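Cytochrome c, mono-and diheme variant (Methylophaga aminisulfidivorans MP, PDB 7C90) binds a covalently attached heme c and probably carries electrons in the methanol oxidation system of a marine methylotrophic bacterium. Local coordinates at residues 118-123 with 146-151; 157-162 with 168-173; 81-86 with 141-146. All blocks are in the same frame, centred on the assembly; numbering follows the deposited sequence.

Contact 1 of 3, residues 118-123 with 146-151; sequences KGLFET and HIMAWV. With HEC (heme c), chain E.
Part of the apolar wall of the heme c pocket lies here, where helix 117-126 packs on helix 141-153, the C-terminal helix of the cytochrome c core, and M148 meets L120 and F121. M148 reaches across and touches both in turn along its length: its CG is 3.7 Å from L120 CD2, the two side chains approaching tip to tip. Its sulfur goes on to the backbone of the facing helix, with SD 3.7 Å from F121 CA. A bend at the last torsion (chi3 57°) turns the methyl along F121, so that CE comes within 3.8 Å of F121 N. The F121 ring receives the sulfur at its edge: SD is 5.3 Å from the ring centroid and 81° off the normal, a Met-aromatic contact without face stacking. The ring itself packs on I144 and L145 and meets the ring of F62.

In L120, chi1 of -176° puts CG anti to the backbone N and the branch point at the interface, where CD2 meets M148 and CD1 the heme methyl CMA at 3.4 Å. T123 lays CG2 against pyrrole A, 3.7 Å from heme C2A, and its OG1 hydrogen-bonds to N114, a heme-binding residue. From the other helix I147 brings CG2 to heme CMB at 3.8 Å. The side chains that meet across the segments bring only hydrocarbon and thioether, and all three are buried. A low-polarity lining on this side is consistent with limited access of water to the heme there, which in cytochromes c generally helps to favour the reduced iron.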
loop_
_atom_site.group_PDB
_atom_site.type_symbol
_atom_site.label_atom_id
_atom_site.label_comp_id
_atom_site.label_asym_id
_atom_site.label_seq_id
_atom_site.Cartn_x
_atom_site.Cartn_y
_atom_site.Cartn_z
ATOM N N LYS A 118 19.899 6.989 15.140
ATOM C CA LYS A 118 19.268 6.196 16.231
ATOM C C LYS A 118 17.793 5.991 15.884
ATOM O O LYS A 118 17.306 4.875 15.992
ATOM C CB LYS A 118 19.406 6.886 17.585
ATOM C CG LYS A 118 18.663 6.204 18.736
ATOM C CD LYS A 118 19.152 6.688 20.079
ATOM C CE LYS A 118 18.453 6.059 21.264
ATOM N NZ LYS A 118 17.016 6.400 21.297
ATOM N N GLY A 119 17.100 7.047 15.453
ATOM C CA GLY A 119 15.674 6.927 15.102
ATOM C C GLY A 119 15.463 6.031 13.886
ATOM O O GLY A 119 14.569 5.185 13.923
ATOM N N LEU A 120 16.267 6.199 12.841
ATOM C CA LEU A 120 16.161 5.420 11.583
ATOM C C LEU A 120 16.313 3.940 11.902
ATOM O O LEU A 120 15.515 3.148 11.371
ATOM C CB LEU A 120 17.237 5.871 10.595
ATOM C CG LEU A 120 17.195 5.216 9.215
ATOM C CD1 LEU A 120 15.830 5.335 8.572
ATOM C CD2 LEU A 120 18.270 5.828 8.328
ATOM N N PHE A 121 17.329 3.572 12.684
ATOM C CA PHE A 121 17.541 2.160 13.081
ATOM C C PHE A 121 16.256 1.687 13.807
ATOM O O PHE A 121 15.704 0.643 13.445
ATOM C CB PHE A 121 18.790 2.003 13.942
ATOM C CG PHE A 121 19.015 0.589 14.385
ATOM C CD1 PHE A 121 18.420 0.104 15.547
ATOM C CD2 PHE A 121 19.793 -0.269 13.635
ATOM C CE1 PHE A 121 18.585 -1.219 15.929
ATOM C CE2 PHE A 121 19.976 -1.588 14.037
ATOM C CZ PHE A 121 19.373 -2.053 15.177
ATOM N N GLU A 122 15.715 2.485 14.732
ATOM C CA GLU A 122 14.503 2.068 15.508
ATOM C C GLU A 122 13.368 1.781 14.543
ATOM O O GLU A 122 12.685 0.786 14.761
ATOM C CB GLU A 122 14.072 3.105 16.546
ATOM C CG GLU A 122 15.099 3.240 17.643
ATOM C CD GLU A 122 15.042 4.537 18.442
ATOM O OE1 GLU A 122 14.516 5.551 17.913
ATOM O OE2 GLU A 122 15.547 4.537 19.587
ATOM N N THR A 123 13.170 2.624 13.531
ATOM C CA THR A 123 12.014 2.506 12.618
ATOM C C THR A 123 12.203 1.195 11.838
ATOM O O THR A 123 11.245 0.427 11.682
ATOM C CB THR A 123 11.865 3.761 11.755
ATOM O OG1 THR A 123 11.554 4.885 12.573
ATOM C CG2 THR A 123 10.813 3.596 10.679
ATOM N N HIS A 146 24.115 -1.247 7.128
ATOM C CA HIS A 146 24.492 -1.176 5.689
ATOM C C HIS A 146 23.399 -0.456 4.903
ATOM O O HIS A 146 23.691 0.501 4.134
ATOM C CB HIS A 146 24.752 -2.582 5.151
ATOM C CG HIS A 146 26.115 -3.081 5.476
ATOM N ND1 HIS A 146 26.390 -3.825 6.573
ATOM C CD2 HIS A 146 27.282 -2.927 4.826
ATOM C CE1 HIS A 146 27.664 -4.165 6.572
ATOM N NE2 HIS A 146 28.241 -3.607 5.515
ATOM N N ILE A 147 22.157 -0.890 5.094
ATOM C CA ILE A 147 20.995 -0.298 4.369
ATOM C C ILE A 147 20.910 1.167 4.749
ATOM O O ILE A 147 20.610 1.994 3.887
ATOM C CB ILE A 147 19.694 -1.070 4.680
ATOM C CG1 ILE A 147 19.742 -2.487 4.093
ATOM C CG2 ILE A 147 18.484 -0.284 4.195
ATOM C CD1 ILE A 147 18.539 -3.349 4.443
ATOM N N MET A 148 21.068 1.465 6.036
ATOM C CA MET A 148 20.997 2.866 6.522
ATOM C C MET A 148 22.087 3.717 5.855
ATOM O O MET A 148 21.746 4.820 5.363
ATOM C CB MET A 148 21.120 2.938 8.032
ATOM C CG MET A 148 19.827 2.510 8.709
ATOM S SD MET A 148 20.094 2.157 10.465
ATOM C CE MET A 148 20.774 3.685 11.082
ATOM N N ALA A 149 23.333 3.255 5.807
ATOM C CA ALA A 149 24.407 4.040 5.132
ATOM C C ALA A 149 23.980 4.334 3.686
ATOM O O ALA A 149 24.103 5.493 3.252
ATOM C CB ALA A 149 25.734 3.330 5.175
ATOM N N TRP A 150 23.426 3.353 2.970
ATOM C CA TRP A 150 23.016 3.551 1.548
ATOM C C TRP A 150 21.891 4.581 1.478
ATOM O O TRP A 150 21.922 5.438 0.601
ATOM C CB TRP A 150 22.648 2.217 0.859
ATOM C CG TRP A 150 22.258 2.473 -0.556
ATOM C CD1 TRP A 150 23.088 2.668 -1.621
ATOM C CD2 TRP A 150 20.929 2.735 -1.023
ATOM N NE1 TRP A 150 22.358 2.989 -2.725
ATOM C CE2 TRP A 150 21.038 3.060 -2.393
ATOM C CE3 TRP A 150 19.669 2.743 -0.413
ATOM C CZ2 TRP A 150 19.924 3.353 -3.176
ATOM C CZ3 TRP A 150 18.574 3.066 -1.182
ATOM C CH2 TRP A 150 18.697 3.356 -2.547
ATOM N N VAL A 151 20.893 4.500 2.361
ATOM C CA VAL A 151 19.751 5.451 2.372
ATOM C C VAL A 151 20.301 6.869 2.576
ATOM O O VAL A 151 19.775 7.823 1.907
ATOM C CB VAL A 151 18.690 5.061 3.429
ATOM C CG1 VAL A 151 17.661 6.155 3.626
ATOM C CG2 VAL A 151 17.971 3.752 3.083
HETATM FE FE HEC E . 9.254 1.116 5.123
HETATM C CHA HEC E . 7.780 3.841 6.627
HETATM C CHB HEC E . 12.299 2.342 5.839
HETATM C CHC HEC E . 10.630 -1.852 4.083
HETATM C CHD HEC E . 6.246 0.230 3.787
HETATM N NA HEC E . 9.890 2.788 6.118
HETATM C C1A HEC E . 9.209 3.796 6.624
HETATM C C2A HEC E . 10.015 4.852 7.270
HETATM C C3A HEC E . 11.374 4.378 7.071
HETATM C C4A HEC E . 11.170 3.139 6.286
HETATM C CMA HEC E . 12.688 4.984 7.419
HETATM C CAA HEC E . 9.565 6.072 7.981
HETATM C CBA HEC E . 9.910 7.192 7.014
HETATM C CGA HEC E . 9.641 8.538 7.603
HETATM O O1A HEC E . 9.610 8.664 8.840
HETATM O O2A HEC E . 9.376 9.462 6.790
HETATM N NB HEC E . 11.158 0.389 4.993
HETATM C C1B HEC E . 12.265 1.028 5.255
HETATM C C2B HEC E . 13.507 0.277 4.981
HETATM C C3B HEC E . 12.997 -0.998 4.487
HETATM C C4B HEC E . 11.554 -0.816 4.543
HETATM C CMB HEC E . 14.922 0.743 5.172
HETATM C CAB HEC E . 13.813 -2.214 4.041
HETATM C CBB HEC E . 14.496 -2.865 5.191
HETATM N NC HEC E . 8.558 -0.508 4.109
HETATM C C1C HEC E . 9.245 -1.624 3.828
HETATM C C2C HEC E . 8.496 -2.662 3.099
HETATM C C3C HEC E . 7.176 -2.025 3.018
HETATM C C4C HEC E . 7.320 -0.723 3.651
HETATM C CMC HEC E . 9.042 -3.970 2.641
HETATM C CAC HEC E . 6.024 -2.646 2.270
HETATM C CBC HEC E . 5.682 -4.040 2.717
HETATM N ND HEC E . 7.353 1.927 5.176
HETATM C C1D HEC E . 6.272 1.457 4.582
HETATM C C2D HEC E . 5.054 2.199 4.843
HETATM C C3D HEC E . 5.488 3.279 5.697
HETATM C C4D HEC E . 6.913 2.975 5.844
HETATM C CMD HEC E . 3.697 1.870 4.351
HETATM C CAD HEC E . 4.688 4.321 6.364
HETATM C CBD HEC E . 4.463 3.747 7.771
HETATM C CGD HEC E . 4.111 4.743 8.861
HETATM O O1D HEC E . 3.736 5.886 8.545
HETATM O O2D HEC E . 4.155 4.403 10.075
#

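Contact 2 of 3, residues 157-162 with 168-173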
loop_
_atom_site.group_PDB
_atom_site.type_symbol
_atom_site.label_atom_id
_atom_site.label_comp_id
_atom_site.label_asym_id
_atom_site.label_seq_id
_atom_site.Cartn_x
_atom_site.Cartn_y
_atom_site.Cartn_z
ATOM N N GLY A 157 18.010 15.964 -0.026
ATOM C CA GLY A 157 17.452 17.064 0.770
ATOM C C GLY A 157 18.529 18.065 1.184
ATOM O O GLY A 157 19.657 17.979 0.688
ATOM N N SER A 158 18.181 18.978 2.072
ATOM C CA SER A 158 19.053 20.084 2.530
ATOM C C SER A 158 20.002 19.573 3.620
ATOM O O SER A 158 19.596 18.696 4.407
ATOM C CB SER A 158 18.223 21.234 3.017
ATOM O OG SER A 158 17.725 20.959 4.317
ATOM N N ALA A 159 21.220 20.108 3.667
ATOM C CA ALA A 159 22.250 19.764 4.674
ATOM C C ALA A 159 21.756 20.174 6.062
ATOM O O ALA A 159 22.135 19.529 7.047
ATOM C CB ALA A 159 23.547 20.460 4.342
ATOM N N ASP A 160 20.961 21.234 6.127
ATOM C CA ASP A 160 20.514 21.845 7.403
ATOM C C ASP A 160 19.628 20.848 8.157
ATOM O O ASP A 160 19.553 20.941 9.378
ATOM C CB ASP A 160 19.806 23.180 7.145
ATOM C CG ASP A 160 20.458 24.008 6.046
ATOM O OD1 ASP A 160 20.285 23.650 4.852
ATOM O OD2 ASP A 160 21.157 24.989 6.387
ATOM N N LYS A 161 18.934 19.952 7.456
ATOM C CA LYS A 161 17.949 19.042 8.103
ATOM C C LYS A 161 18.582 17.654 8.291
ATOM O O LYS A 161 17.905 16.827 8.892
ATOM C CB LYS A 161 16.637 18.988 7.313
ATOM C CG LYS A 161 15.936 20.329 7.131
ATOM C CD LYS A 161 14.443 20.230 6.838
ATOM C CE LYS A 161 13.970 21.152 5.728
ATOM N NZ LYS A 161 12.660 20.733 5.168
ATOM N N ALA A 162 19.826 17.438 7.832
ATOM C CA ALA A 162 20.514 16.133 7.863
ATOM C C ALA A 162 21.145 15.901 9.240
ATOM O O ALA A 162 22.379 16.079 9.381
ATOM C CB ALA A 162 21.543 16.059 6.764
ATOM N N GLU A 168 30.963 19.608 10.054
ATOM C CA GLU A 168 32.009 19.487 9.004
ATOM C C GLU A 168 31.394 18.907 7.724
ATOM O O GLU A 168 31.633 19.463 6.614
ATOM C CB GLU A 168 33.128 18.575 9.524
ATOM C CG GLU A 168 34.515 18.923 9.018
ATOM C CD GLU A 168 35.649 18.170 9.706
ATOM O OE1 GLU A 168 36.822 18.378 9.315
ATOM O OE2 GLU A 168 35.361 17.379 10.637
ATOM N N GLN A 169 30.656 17.804 7.863
ATOM C CA GLN A 169 30.037 17.085 6.717
ATOM C C GLN A 169 28.998 17.998 6.053
ATOM O O GLN A 169 29.009 18.089 4.819
ATOM C CB GLN A 169 29.490 15.752 7.222
ATOM C CG GLN A 169 30.594 14.787 7.645
ATOM C CD GLN A 169 30.055 13.539 8.299
ATOM O OE1 GLN A 169 28.991 13.537 8.908
ATOM N NE2 GLN A 169 30.803 12.460 8.182
ATOM N N LYS A 170 28.166 18.684 6.839
ATOM C CA LYS A 170 27.152 19.647 6.332
ATOM C C LYS A 170 27.848 20.707 5.464
ATOM O O LYS A 170 27.431 20.904 4.305
ATOM C CB LYS A 170 26.380 20.297 7.485
ATOM C CG LYS A 170 25.401 19.372 8.184
ATOM C CD LYS A 170 24.634 20.006 9.320
ATOM C CE LYS A 170 23.954 18.954 10.170
ATOM N NZ LYS A 170 23.516 19.482 11.481
ATOM N N ALA A 171 28.882 21.354 6.001
ATOM C CA ALA A 171 29.633 22.426 5.312
ATOM C C ALA A 171 30.120 21.909 3.952
ATOM O O ALA A 171 30.129 22.723 3.017
ATOM C CB ALA A 171 30.774 22.916 6.177
ATOM N N ASN A 172 30.453 20.610 3.837
ATOM C CA ASN A 172 31.053 19.991 2.616
ATOM C C ASN A 172 30.079 19.071 1.860
ATOM O O ASN A 172 30.561 18.249 1.073
ATOM C CB ASN A 172 32.300 19.192 2.980
ATOM C CG ASN A 172 33.314 20.062 3.686
ATOM O OD1 ASN A 172 33.883 19.671 4.708
ATOM N ND2 ASN A 172 33.493 21.268 3.176
ATOM N N PHE A 173 28.767 19.219 2.057
ATOM C CA PHE A 173 27.725 18.289 1.546
ATOM C C PHE A 173 27.127 18.829 0.235
ATOM O O PHE A 173 26.746 20.009 0.194
ATOM C CB PHE A 173 26.652 18.078 2.622
ATOM C CG PHE A 173 25.435 17.336 2.141
ATOM C CD1 PHE A 173 25.455 15.955 2.010
ATOM C CD2 PHE A 173 24.285 18.025 1.785
ATOM C CE1 PHE A 173 24.341 15.275 1.541
ATOM C CE2 PHE A 173 23.170 17.344 1.326
ATOM C CZ PHE A 173 23.206 15.974 1.198
#
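This is a local, surface packing contact in the C-terminal extension that follows helix 141-153: a turn at 157-162 is covered by the end of the short helix 167-171 and by F173 just after it, with A159 meeting both K170 and F173. The backbones come close, A159 CA and K170 CA being the nearest pair at 5.2 Å, consistent with the small alanine side chain. A159 CB points at the helix end and touches F173 CD2 at 3.6 Å, approaching the ring obliquely. The same ring turns its edge to the carbonyl of G157, whose oxygen lies near the ring plane, 3.6 Å from CE2. A carbonyl oxygen facing the electropositive rim of a phenyl group is a favourable, if weak, electrostatic pairing. F173 gets there with CG anti to its own backbone N (chi1 171°), which points the ring away from the incoming backbone N and out to A159 and G157.

K170 meets the turn mainly with its aliphatic stem. Extended beyond CG, it runs alongside the turn past two carbonyl oxygens: CD is 3.4 Å from A159 O and CE 3.4 Å from A162 O. These methylenes cover peptide oxygens, one of which, A159 O, also accepts the backbone N of A162 at 3.2 Å. On the helix side, the F173 N to K170 O bond of 3.1 Å holds the ring-bearing residue close to the lysine.

L165, in the connection between the segments, touches both K170 and F173. Y155, just beyond helix 141-153, packs on A162 and hydrogen-bonds to S158 O, tying the turn to the end of that helix; the end of helix 167-171 packs on the same turn through K170.

Contact 3 of 3, residues 81-86 with 141-146; sequences ESLFMT and KDEILH
Helix 74-87 leads into C88 and C91, which bind the heme covalently, and the axial ligand H92; between residues 81-86 and 141-146 its contact with helix 141-153 is made by L83, set against E143 and H146. The L83 side chain points at the facing helix and divides there. CD1 lies 3.9 Å from H146 CB and 4.1 Å from the backbone O of E143, while CD2 faces the carboxylate end of E143, 4.1 Å from OE2. L83 and E143 cross at about a right angle, E143 meeting the leucine with its CB and OE2. The other oxygen, OE1, turns back to accept the backbone N of T140 just ahead of the helix.

This crossing of the N- and C-terminal helices of the cytochrome c core is the hallmark of the class I fold; these two segments cover its outer part, with only 143 Å² buried.

H146 offers L83 its CB, and its imidazole is held by its own helix. ND1 donates to D142 O at 2.7 Å, from above the carbonyl plane, while the helical N of H146 reaches that oxygen from the opposite face. The ND1 bond limits rotation of the ring, which also meets Y70; the two donors together satisfy D142 O. A second subunit covers part of helix 74-87: T86 OG1 hydrogen-bonds to N138 O of that neighbouring chain, and L139 of the same chain packs on T86.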
loop_
_atom_site.group_PDB
_atom_site.type_symbol
_atom_site.label_atom_id
_atom_site.label_comp_id
_atom_site.label_asym_id
_atom_site.label_seq_id
_atom_site.Cartn_x
_atom_site.Cartn_y
_atom_site.Cartn_z
ATOM N N GLU A 81 23.165 -0.987 -0.801
ATOM C CA GLU A 81 22.314 -0.740 -1.989
ATOM C C GLU A 81 21.617 -2.048 -2.347
ATOM O O GLU A 81 20.418 -2.027 -2.536
ATOM C CB GLU A 81 23.128 -0.286 -3.194
ATOM C CG GLU A 81 22.284 0.161 -4.364
ATOM C CD GLU A 81 22.853 -0.306 -5.690
ATOM O OE1 GLU A 81 23.905 0.250 -6.103
ATOM O OE2 GLU A 81 22.274 -1.263 -6.273
ATOM N N SER A 82 22.378 -3.133 -2.401
ATOM C CA SER A 82 21.900 -4.476 -2.800
ATOM C C SER A 82 20.894 -4.995 -1.750
ATOM O O SER A 82 19.900 -5.596 -2.152
ATOM C CB SER A 82 23.078 -5.390 -3.034
ATOM O OG SER A 82 22.685 -6.743 -2.924
ATOM N N LEU A 83 21.097 -4.713 -0.456
ATOM C CA LEU A 83 20.207 -5.193 0.647
ATOM C C LEU A 83 18.890 -4.406 0.641
ATOM O O LEU A 83 17.822 -5.015 0.881
ATOM C CB LEU A 83 20.916 -5.059 1.993
ATOM C CG LEU A 83 22.092 -6.016 2.181
ATOM C CD1 LEU A 83 23.007 -5.540 3.293
ATOM C CD2 LEU A 83 21.608 -7.427 2.463
ATOM N N PHE A 84 18.962 -3.110 0.358
ATOM C CA PHE A 84 17.782 -2.232 0.180
ATOM C C PHE A 84 16.918 -2.722 -0.991
ATOM O O PHE A 84 15.705 -2.772 -0.832
ATOM C CB PHE A 84 18.204 -0.792 -0.066
ATOM C CG PHE A 84 17.056 0.150 -0.246
ATOM C CD1 PHE A 84 16.480 0.319 -1.487
ATOM C CD2 PHE A 84 16.559 0.860 0.820
ATOM C CE1 PHE A 84 15.436 1.208 -1.661
ATOM C CE2 PHE A 84 15.502 1.738 0.647
ATOM C CZ PHE A 84 14.954 1.923 -0.597
ATOM N N MET A 85 17.518 -3.076 -2.131
ATOM C CA MET A 85 16.740 -3.579 -3.302
ATOM C C MET A 85 15.966 -4.824 -2.875
ATOM O O MET A 85 14.782 -4.899 -3.185
ATOM C CB MET A 85 17.611 -3.905 -4.517
ATOM C CG MET A 85 18.434 -2.746 -4.978
ATOM S SD MET A 85 17.475 -1.249 -5.257
ATOM C CE MET A 85 18.445 0.007 -4.419
ATOM N N THR A 86 16.589 -5.742 -2.152
ATOM C CA THR A 86 15.929 -7.005 -1.733
ATOM C C THR A 86 14.816 -6.731 -0.695
ATOM O O THR A 86 13.711 -7.324 -0.816
ATOM C CB THR A 86 16.948 -8.030 -1.217
ATOM O OG1 THR A 86 17.988 -8.174 -2.180
ATOM C CG2 THR A 86 16.292 -9.367 -0.958
ATOM N N LYS A 141 21.469 -6.802 12.500
ATOM C CA LYS A 141 21.742 -5.394 12.878
ATOM C C LYS A 141 22.806 -4.819 11.938
ATOM O O LYS A 141 22.618 -3.697 11.475
ATOM C CB LYS A 141 22.136 -5.324 14.345
ATOM C CG LYS A 141 20.964 -5.534 15.294
ATOM C CD LYS A 141 21.289 -5.127 16.711
ATOM C CE LYS A 141 21.947 -6.244 17.487
ATOM N NZ LYS A 141 20.986 -7.352 17.729
ATOM N N ASP A 142 23.817 -5.605 11.571
ATOM C CA ASP A 142 24.883 -5.139 10.650
ATOM C C ASP A 142 24.274 -4.844 9.282
ATOM O O ASP A 142 24.680 -3.854 8.662
ATOM C CB ASP A 142 26.010 -6.164 10.517
ATOM C CG ASP A 142 27.247 -5.555 9.879
ATOM O OD1 ASP A 142 27.831 -4.656 10.520
ATOM O OD2 ASP A 142 27.582 -5.945 8.726
ATOM N N GLU A 143 23.330 -5.676 8.826
ATOM C CA GLU A 143 22.666 -5.483 7.518
ATOM C C GLU A 143 21.812 -4.217 7.554
ATOM O O GLU A 143 21.824 -3.455 6.593
ATOM C CB GLU A 143 21.849 -6.711 7.147
ATOM C CG GLU A 143 22.697 -7.900 6.760
ATOM C CD GLU A 143 21.882 -9.170 6.541
ATOM O OE1 GLU A 143 20.877 -9.420 7.299
ATOM O OE2 GLU A 143 22.238 -9.906 5.604
ATOM N N ILE A 144 21.127 -3.963 8.656
ATOM C CA ILE A 144 20.319 -2.719 8.810
ATOM C C ILE A 144 21.244 -1.502 8.704
ATOM O O ILE A 144 20.898 -0.557 7.978
ATOM C CB ILE A 144 19.504 -2.772 10.112
ATOM C CG1 ILE A 144 18.393 -3.824 10.003
ATOM C CG2 ILE A 144 18.934 -1.402 10.478
ATOM C CD1 ILE A 144 17.736 -4.159 11.335
ATOM N N LEU A 145 22.405 -1.523 9.350
ATOM C CA LEU A 145 23.336 -0.361 9.298
ATOM C C LEU A 145 23.868 -0.174 7.865
ATOM O O LEU A 145 24.053 0.956 7.448
ATOM C CB LEU A 145 24.482 -0.570 10.289
ATOM C CG LEU A 145 24.066 -0.643 11.750
ATOM C CD1 LEU A 145 25.255 -0.995 12.632
ATOM C CD2 LEU A 145 23.466 0.677 12.172
ATOM N N HIS A 146 24.115 -1.247 7.128
ATOM C CA HIS A 146 24.492 -1.176 5.689
ATOM C C HIS A 146 23.399 -0.456 4.903
ATOM O O HIS A 146 23.691 0.501 4.134
ATOM C CB HIS A 146 24.752 -2.582 5.151
ATOM C CG HIS A 146 26.115 -3.081 5.476
ATOM N ND1 HIS A 146 26.390 -3.825 6.573
ATOM C CD2 HIS A 146 27.282 -2.927 4.826
ATOM C CE1 HIS A 146 27.664 -4.165 6.572
ATOM N NE2 HIS A 146 28.241 -3.607 5.515
#

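Overall arrangement
Contacts 1 and 3 share helix 141-153 and the residue H146, with centres 9 Å apart, and they touch: I147 CG1 packs on L83 CB, and the W150 ring meets that of F84. The helix is therefore gripped by helix 117-126 in contact 1 and by helix 74-87 in contact 3. Their segments alternate along the chain, interlocking the three helices beside the heme. Contact 2 follows both in sequence, between the loop after helix 141-153 and helix 167-171, about 17 Å between centres from contact 1 and 23 Å from contact 3, and touches neither. The helices around the heme thus form the core, and the C-terminal extension packs locally at its surface.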